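Local coordinates for protein diacylglycerol O-acyltransferase (Marinobacter hydrocarbonoclasticus, PDB 6CHJ) that makes wax esters and probably also transfers an acyl group from acyl-CoA to a 1,2-diacylglycerol, giving triacylglycerol and CoA, at residues L207-I211 / A357-F361; W246-I251 / L442-A447. All coordinates share one frame; numbering follows the deposited sequence.

Contact 1: residues L207-I211 / A357-F361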
ATOM      1  N   LEU B 207       3.476 -24.466 -21.754  1.00 77.17           N
ATOM      2  CA  LEU B 207       3.426 -25.427 -20.662  1.00 73.19           C
ATOM      3  C   LEU B 207       2.706 -26.704 -21.085  1.00 73.61           C
ATOM      4  O   LEU B 207       3.158 -27.806 -20.758  1.00 76.85           O
ATOM      5  CB  LEU B 207       2.765 -24.794 -19.432  1.00 69.10           C
ATOM      6  CG  LEU B 207       3.721 -24.108 -18.449  1.00 65.98           C
ATOM      7  CD1 LEU B 207       2.957 -23.211 -17.460  1.00 64.01           C
ATOM      8  CD2 LEU B 207       4.596 -25.135 -17.718  1.00 65.73           C
ATOM      9  N   LEU B 208       1.597 -26.584 -21.828  1.00 72.27           N
ATOM     10  CA  LEU B 208       0.939 -27.777 -22.364  1.00 74.78           C
ATOM     11  C   LEU B 208       1.890 -28.577 -23.251  1.00 77.15           C
ATOM     12  O   LEU B 208       2.024 -29.796 -23.089  1.00 78.41           O
ATOM     13  CB  LEU B 208      -0.329 -27.394 -23.136  1.00 65.79           C
ATOM     14  CG  LEU B 208      -1.519 -26.886 -22.309  1.00 67.55           C
ATOM     15  CD1 LEU B 208      -2.549 -26.202 -23.201  1.00 72.71           C
ATOM     16  CD2 LEU B 208      -2.175 -27.989 -21.465  1.00 67.03           C
ATOM     17  N   LYS B 209       2.579 -27.902 -24.180  1.00 79.12           N
ATOM     18  CA  LYS B 209       3.524 -28.596 -25.055  1.00 81.80           C
ATOM     19  C   LYS B 209       4.593 -29.316 -24.240  1.00 84.01           C
ATOM     20  O   LYS B 209       4.886 -30.494 -24.476  1.00 89.71           O
ATOM     21  CB  LYS B 209       4.169 -27.613 -26.039  1.00 84.37           C
ATOM     22  CG  LYS B 209       5.280 -28.248 -26.889  1.00 93.44           C
ATOM     23  CD  LYS B 209       6.081 -27.233 -27.708  1.00 92.08           C
ATOM     24  CE  LYS B 209       7.378 -27.853 -28.237  1.00 88.98           C
ATOM     25  NZ  LYS B 209       8.174 -26.913 -29.078  1.00 89.69           N
ATOM     26  N   THR B 210       5.184 -28.619 -23.269  1.00 82.09           N
ATOM     27  CA  THR B 210       6.151 -29.267 -22.391  1.00 84.46           C
ATOM     28  C   THR B 210       5.521 -30.452 -21.677  1.00 84.65           C
ATOM     29  O   THR B 210       6.139 -31.516 -21.561  1.00 91.11           O
ATOM     30  CB  THR B 210       6.704 -28.261 -21.374  1.00 85.75           C
ATOM     31  OG1 THR B 210       7.363 -27.182 -22.058  1.00 80.45           O
ATOM     32  CG2 THR B 210       7.676 -28.941 -20.409  1.00 76.41           C
ATOM     33  N   ILE B 211       4.281 -30.296 -21.202  1.00 81.48           N
ATOM     34  CA  ILE B 211       3.655 -31.371 -20.432  1.00 85.45           C
ATOM     35  C   ILE B 211       3.331 -32.556 -21.334  1.00 86.83           C
ATOM     36  O   ILE B 211       3.518 -33.718 -20.948  1.00 86.98           O
ATOM     37  CB  ILE B 211       2.395 -30.861 -19.700  1.00 72.89           C
ATOM     38  CG1 ILE B 211       2.761 -29.921 -18.551  1.00 69.39           C
ATOM     39  CG2 ILE B 211       1.558 -32.028 -19.180  1.00 68.23           C
ATOM     40  CD1 ILE B 211       1.617 -29.023 -18.160  1.00 62.07           C
ATOM     41  N   ALA B 357       5.348 -28.887 -13.587  1.00 65.83           N
ATOM     42  CA  ALA B 357       4.794 -28.190 -14.746  1.00 61.84           C
ATOM     43  C   ALA B 357       3.272 -28.210 -14.803  1.00 54.60           C
ATOM     44  O   ALA B 357       2.690 -27.178 -15.175  1.00 59.83           O
ATOM     45  CB  ALA B 357       5.372 -28.772 -16.049  1.00 62.32           C
ATOM     46  N   PRO B 358       2.576 -29.312 -14.506  1.00 57.85           N
ATOM     47  CA  PRO B 358       1.104 -29.226 -14.455  1.00 58.33           C
ATOM     48  C   PRO B 358       0.608 -28.301 -13.359  1.00 56.06           C
ATOM     49  O   PRO B 358      -0.377 -27.585 -13.566  1.00 55.61           O
ATOM     50  CB  PRO B 358       0.668 -30.677 -14.209  1.00 54.22           C
ATOM     51  CG  PRO B 358       1.847 -31.508 -14.616  1.00 54.42           C
ATOM     52  CD  PRO B 358       3.045 -30.700 -14.296  1.00 58.40           C
ATOM     53  N   ALA B 359       1.251 -28.306 -12.189  1.00 53.26           N
ATOM     54  CA  ALA B 359       0.844 -27.379 -11.139  1.00 57.72           C
ATOM     55  C   ALA B 359       1.048 -25.932 -11.582  1.00 57.99           C
ATOM     56  O   ALA B 359       0.203 -25.067 -11.309  1.00 55.63           O
ATOM     57  CB  ALA B 359       1.607 -27.670  -9.844  1.00 52.31           C
ATOM     58  N   ALA B 360       2.149 -25.657 -12.294  1.00 54.08           N
ATOM     59  CA  ALA B 360       2.380 -24.302 -12.788  1.00 54.03           C
ATOM     60  C   ALA B 360       1.280 -23.875 -13.747  1.00 55.33           C
ATOM     61  O   ALA B 360       0.796 -22.741 -13.674  1.00 54.96           O
ATOM     62  CB  ALA B 360       3.746 -24.200 -13.461  1.00 57.64           C
ATOM     63  N   PHE B 361       0.855 -24.780 -14.635  1.00 55.33           N
ATOM     64  CA  PHE B 361      -0.229 -24.459 -15.557  1.00 54.32           C
ATOM     65  C   PHE B 361      -1.506 -24.150 -14.800  1.00 54.89           C
ATOM     66  O   PHE B 361      -2.272 -23.257 -15.196  1.00 56.23           O
ATOM     67  CB  PHE B 361      -0.480 -25.611 -16.545  1.00 57.66           C
ATOM     68  CG  PHE B 361      -1.676 -25.381 -17.453  1.00 56.08           C
ATOM     69  CD1 PHE B 361      -1.516 -24.758 -18.689  1.00 54.69           C
ATOM     70  CD2 PHE B 361      -2.955 -25.782 -17.075  1.00 52.50           C
ATOM     71  CE1 PHE B 361      -2.610 -24.525 -19.525  1.00 52.02           C
ATOM     72  CE2 PHE B 361      -4.054 -25.558 -17.909  1.00 55.26           C
ATOM     73  CZ  PHE B 361      -3.875 -24.921 -19.138  1.00 52.34           C
TER

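Contact 2: residues W246-I251 / L442-A447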
ATOM      1  N   TRP B 246       7.518 -20.812  19.254  1.00 56.71           N
ATOM      2  CA  TRP B 246       7.354 -21.980  20.112  1.00 59.49           C
ATOM      3  C   TRP B 246       8.725 -22.460  20.569  1.00 61.53           C
ATOM      4  O   TRP B 246       9.672 -22.491  19.775  1.00 56.85           O
ATOM      5  CB  TRP B 246       6.616 -23.124  19.390  1.00 54.88           C
ATOM      6  CG  TRP B 246       5.111 -22.970  19.334  1.00 52.89           C
ATOM      7  CD1 TRP B 246       4.215 -23.495  20.187  1.00 52.84           C
ATOM      8  CD2 TRP B 246       4.351 -22.252  18.348  1.00 53.14           C
ATOM      9  NE1 TRP B 246       2.935 -23.172  19.800  1.00 54.43           N
ATOM     10  CE2 TRP B 246       2.993 -22.391  18.684  1.00 50.89           C
ATOM     11  CE3 TRP B 246       4.691 -21.505  17.220  1.00 52.66           C
ATOM     12  CZ2 TRP B 246       1.968 -21.799  17.945  1.00 54.97           C
ATOM     13  CZ3 TRP B 246       3.672 -20.914  16.480  1.00 53.20           C
ATOM     14  CH2 TRP B 246       2.328 -21.062  16.849  1.00 50.14           C
ATOM     15  N   CYS B 247       8.827 -22.858  21.840  1.00 61.25           N
ATOM     16  CA  CYS B 247      10.135 -23.209  22.384  1.00 64.47           C
ATOM     17  C   CYS B 247      10.638 -24.515  21.788  1.00 62.83           C
ATOM     18  O   CYS B 247       9.912 -25.510  21.738  1.00 62.32           O
ATOM     19  CB  CYS B 247      10.100 -23.331  23.904  1.00 69.20           C
ATOM     20  SG  CYS B 247      11.688 -23.994  24.504  1.00 81.28           S
ATOM     21  N   LEU B 248      11.906 -24.515  21.377  1.00 66.10           N
ATOM     22  CA  LEU B 248      12.497 -25.674  20.711  1.00 66.74           C
ATOM     23  C   LEU B 248      12.509 -26.915  21.613  1.00 69.89           C
ATOM     24  O   LEU B 248      12.043 -27.987  21.205  1.00 68.65           O
ATOM     25  CB  LEU B 248      13.913 -25.325  20.257  1.00 67.12           C
ATOM     26  CG  LEU B 248      14.539 -26.057  19.082  1.00 68.49           C
ATOM     27  CD1 LEU B 248      13.476 -26.479  18.076  1.00 71.25           C
ATOM     28  CD2 LEU B 248      15.600 -25.168  18.439  1.00 66.55           C
ATOM     29  N   LYS B 249      13.047 -26.805  22.838  1.00 68.39           N
ATOM     30  CA  LYS B 249      13.184 -28.018  23.653  1.00 72.23           C
ATOM     31  C   LYS B 249      11.831 -28.585  24.037  1.00 70.17           C
ATOM     32  O   LYS B 249      11.694 -29.805  24.208  1.00 67.49           O
ATOM     33  CB  LYS B 249      14.046 -27.776  24.906  1.00 66.92           C
ATOM     34  CG  LYS B 249      13.945 -28.929  25.957  1.00 81.41           C
ATOM     35  CD  LYS B 249      14.353 -30.335  25.392  1.00 75.13           C
ATOM     36  CE  LYS B 249      13.729 -31.495  26.210  1.00 74.05           C
ATOM     37  NZ  LYS B 249      13.853 -32.843  25.562  1.00 82.84           N
ATOM     38  N   ARG B 250      10.812 -27.736  24.137  1.00 67.74           N
ATOM     39  CA  ARG B 250       9.459 -28.271  24.221  1.00 65.32           C
ATOM     40  C   ARG B 250       9.175 -29.200  23.046  1.00 64.68           C
ATOM     41  O   ARG B 250       8.615 -30.288  23.219  1.00 70.85           O
ATOM     42  CB  ARG B 250       8.444 -27.128  24.268  1.00 67.27           C
ATOM     43  CG  ARG B 250       7.018 -27.578  24.183  1.00 58.06           C
ATOM     44  CD  ARG B 250       6.018 -26.434  24.444  1.00 54.52           C
ATOM     45  NE  ARG B 250       4.658 -26.974  24.404  1.00 56.35           N
ATOM     46  CZ  ARG B 250       3.576 -26.311  24.020  1.00 56.48           C
ATOM     47  NH1 ARG B 250       3.666 -25.045  23.627  1.00 52.91           N
ATOM     48  NH2 ARG B 250       2.394 -26.927  24.036  1.00 55.11           N
ATOM     49  N   ILE B 251       9.612 -28.812  21.848  1.00 66.06           N
ATOM     50  CA  ILE B 251       9.358 -29.612  20.652  1.00 63.99           C
ATOM     51  C   ILE B 251      10.304 -30.806  20.587  1.00 61.25           C
ATOM     52  O   ILE B 251       9.930 -31.886  20.118  1.00 61.67           O
ATOM     53  CB  ILE B 251       9.472 -28.711  19.401  1.00 60.25           C
ATOM     54  CG1 ILE B 251       8.226 -27.845  19.237  1.00 60.80           C
ATOM     55  CG2 ILE B 251       9.736 -29.506  18.135  1.00 54.04           C
ATOM     56  CD1 ILE B 251       8.356 -26.841  18.080  1.00 59.70           C
ATOM     57  N   LEU B 442      -2.118 -24.376  15.930  1.00 53.87           N
ATOM     58  CA  LEU B 442      -0.777 -24.953  15.977  1.00 53.04           C
ATOM     59  C   LEU B 442      -0.422 -25.348  17.401  1.00 55.93           C
ATOM     60  O   LEU B 442       0.136 -26.428  17.639  1.00 55.30           O
ATOM     61  CB  LEU B 442       0.270 -23.977  15.440  1.00 50.76           C
ATOM     62  CG  LEU B 442       0.301 -23.578  13.967  1.00 57.20           C
ATOM     63  CD1 LEU B 442       0.982 -22.195  13.795  1.00 49.66           C
ATOM     64  CD2 LEU B 442       0.975 -24.638  13.110  1.00 46.63           C
ATOM     65  N   GLU B 443      -0.741 -24.478  18.362  1.00 56.41           N
ATOM     66  CA  GLU B 443      -0.348 -24.723  19.740  1.00 55.38           C
ATOM     67  C   GLU B 443      -1.120 -25.909  20.301  1.00 52.85           C
ATOM     68  O   GLU B 443      -0.558 -26.749  21.009  1.00 56.70           O
ATOM     69  CB  GLU B 443      -0.550 -23.438  20.567  1.00 55.48           C
ATOM     70  CG  GLU B 443      -0.569 -23.614  22.090  1.00 51.85           C
ATOM     71  CD  GLU B 443       0.745 -24.163  22.660  1.00 57.53           C
ATOM     72  OE1 GLU B 443       1.820 -23.914  22.067  1.00 53.16           O
ATOM     73  OE2 GLU B 443       0.702 -24.849  23.708  1.00 57.58           O
ATOM     74  N   GLN B 444      -2.391 -26.027  19.929  1.00 55.07           N
ATOM     75  CA  GLN B 444      -3.191 -27.168  20.330  1.00 49.33           C
ATOM     76  C   GLN B 444      -2.663 -28.464  19.694  1.00 61.98           C
ATOM     77  O   GLN B 444      -2.667 -29.529  20.334  1.00 55.88           O
ATOM     78  CB  GLN B 444      -4.650 -26.891  19.957  1.00 49.97           C
ATOM     79  CG  GLN B 444      -5.646 -28.006  20.275  1.00 61.34           C
ATOM     80  CD  GLN B 444      -6.875 -27.968  19.386  1.00 67.71           C
ATOM     81  OE1 GLN B 444      -7.011 -27.079  18.535  1.00 72.02           O
ATOM     82  NE2 GLN B 444      -7.774 -28.933  19.568  1.00 62.95           N
ATOM     83  N   GLY B 445      -2.183 -28.388  18.441  1.00 59.55           N
ATOM     84  CA  GLY B 445      -1.601 -29.563  17.803  1.00 50.72           C
ATOM     85  C   GLY B 445      -0.383 -30.085  18.546  1.00 56.04           C
ATOM     86  O   GLY B 445      -0.197 -31.298  18.682  1.00 54.36           O
ATOM     87  N   LEU B 446       0.445 -29.176  19.071  1.00 54.32           N
ATOM     88  CA  LEU B 446       1.610 -29.611  19.833  1.00 57.74           C
ATOM     89  C   LEU B 446       1.206 -30.133  21.221  1.00 63.40           C
ATOM     90  O   LEU B 446       1.769 -31.119  21.712  1.00 58.70           O
ATOM     91  CB  LEU B 446       2.598 -28.455  19.933  1.00 49.02           C
ATOM     92  CG  LEU B 446       3.916 -28.680  20.672  1.00 56.95           C
ATOM     93  CD1 LEU B 446       4.742 -29.715  19.941  1.00 57.26           C
ATOM     94  CD2 LEU B 446       4.677 -27.373  20.784  1.00 53.38           C
ATOM     95  N   ALA B 447       0.226 -29.491  21.863  1.00 61.06           N
ATOM     96  CA  ALA B 447      -0.198 -29.940  23.181  1.00 63.52           C
ATOM     97  C   ALA B 447      -0.894 -31.300  23.114  1.00 61.10           C
ATOM     98  O   ALA B 447      -0.797 -32.087  24.060  1.00 61.47           O
ATOM     99  CB  ALA B 447      -1.102 -28.881  23.818  1.00 52.98           C
TER

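Contact 1: residues L207-I211 / A357-F361
Two helices pack here through aliphatic side chains and a phenylalanine: Leu207, Leu208 and Ile211 of helix 200-212 face Ala357, Pro358, Ala360 and Phe361 of helix 345-365. Over the segments 207-211 and 357-361 the axes run nearly antiparallel, 158° between their directions, and come no nearer than 9.7 Å; no hydrogen bond crosses between the two segments. Leu207 splits its branches over one turn of the partner. Its CD2 rests 4.1 Å from Ala357 CB, while CD1 reaches the backbone at Phe361 N and the methyl of Ala360. One turn on, Ile211 lays CG1 alongside Ala357 CB at 3.8 Å and sends CD1 to 3.7 Å from Pro358 CA. Phe361 has CG anti to its backbone N (chi1 175°), which carries the ring across to helix 200-212. There Leu208 CD2 sits over one ring face, 4.3 Å from the centroid and toward the rim, a CH-pi contact, and Leu208 CG lies 3.8 Å from Phe361 CE1. Leu207 CB borders the edge of the same ring. Beyond the helix pair, Trp371 in a loop touches both Ile211 and Pro358, and Ala368, just past the end of helix 345-365, lies against Phe361.

Contact 2: residues W246-I251 / L442-A447
Glu443 takes hold of two side chains from 246-251 at once, Arg250 through both carboxylate oxygens and Trp246 through OE1. The guanidinium meets the carboxylate end-on: Arg250 NH1 donates to Glu443 OE1 on its syn lone pair at 2.7 Å, and Arg250 NH2 to Glu443 OE2 at 2.7 Å, with the two planes turned 41° apart. The indole plane, by contrast, is nearly coplanar with the carboxylate, yet the bond from Trp246 NE1 to Glu443 OE1, 2.6 Å long, is bent to 129° and weak. The chain of Glu443 bends at chi2 (62°), bringing its end round toward both donors. This polar side is the more open one, since Arg250 and Glu443 are partly exposed; Glu450 forms a further salt bridge with Arg250 NE. Beneath it the packing is tight and mostly hydrocarbon. The Leu446 CD2 methyl covers one face of the charged guanidinium, 3.5 Å above its plane, and touches Ile251 CG1 at 3.9 Å. Leu442 CD1 comes within 3.5 Å of Trp246 CH2, and Met269 and Phe423 also pack on the indole. Helix 437-453 thus packs where edge strand 239-247 of the mixed sheet runs into helix 248-258, consistent with the CoA-dependent acyltransferase fold.

In the fold
Both contacts join a segment from the N-terminal, catalytic part of the chain to one from the C-terminal part, yet they share no helix or strand and lie far apart, with centres about 39 Å from each other and nearest atoms about 23 Å. Their segments alternate along the chain. Contact 1 is a purely apolar helix pair, its centre about 25 Å from that of the chain. Contact 2, about 20 Å out, adds a salt bridge at its more exposed margin to a buried layer of leucine, isoleucine and tryptophan at the edge strand 239-247 of the six-stranded mixed sheet. Each is partly buried, and neither is touched by the other protein chain of the assembly.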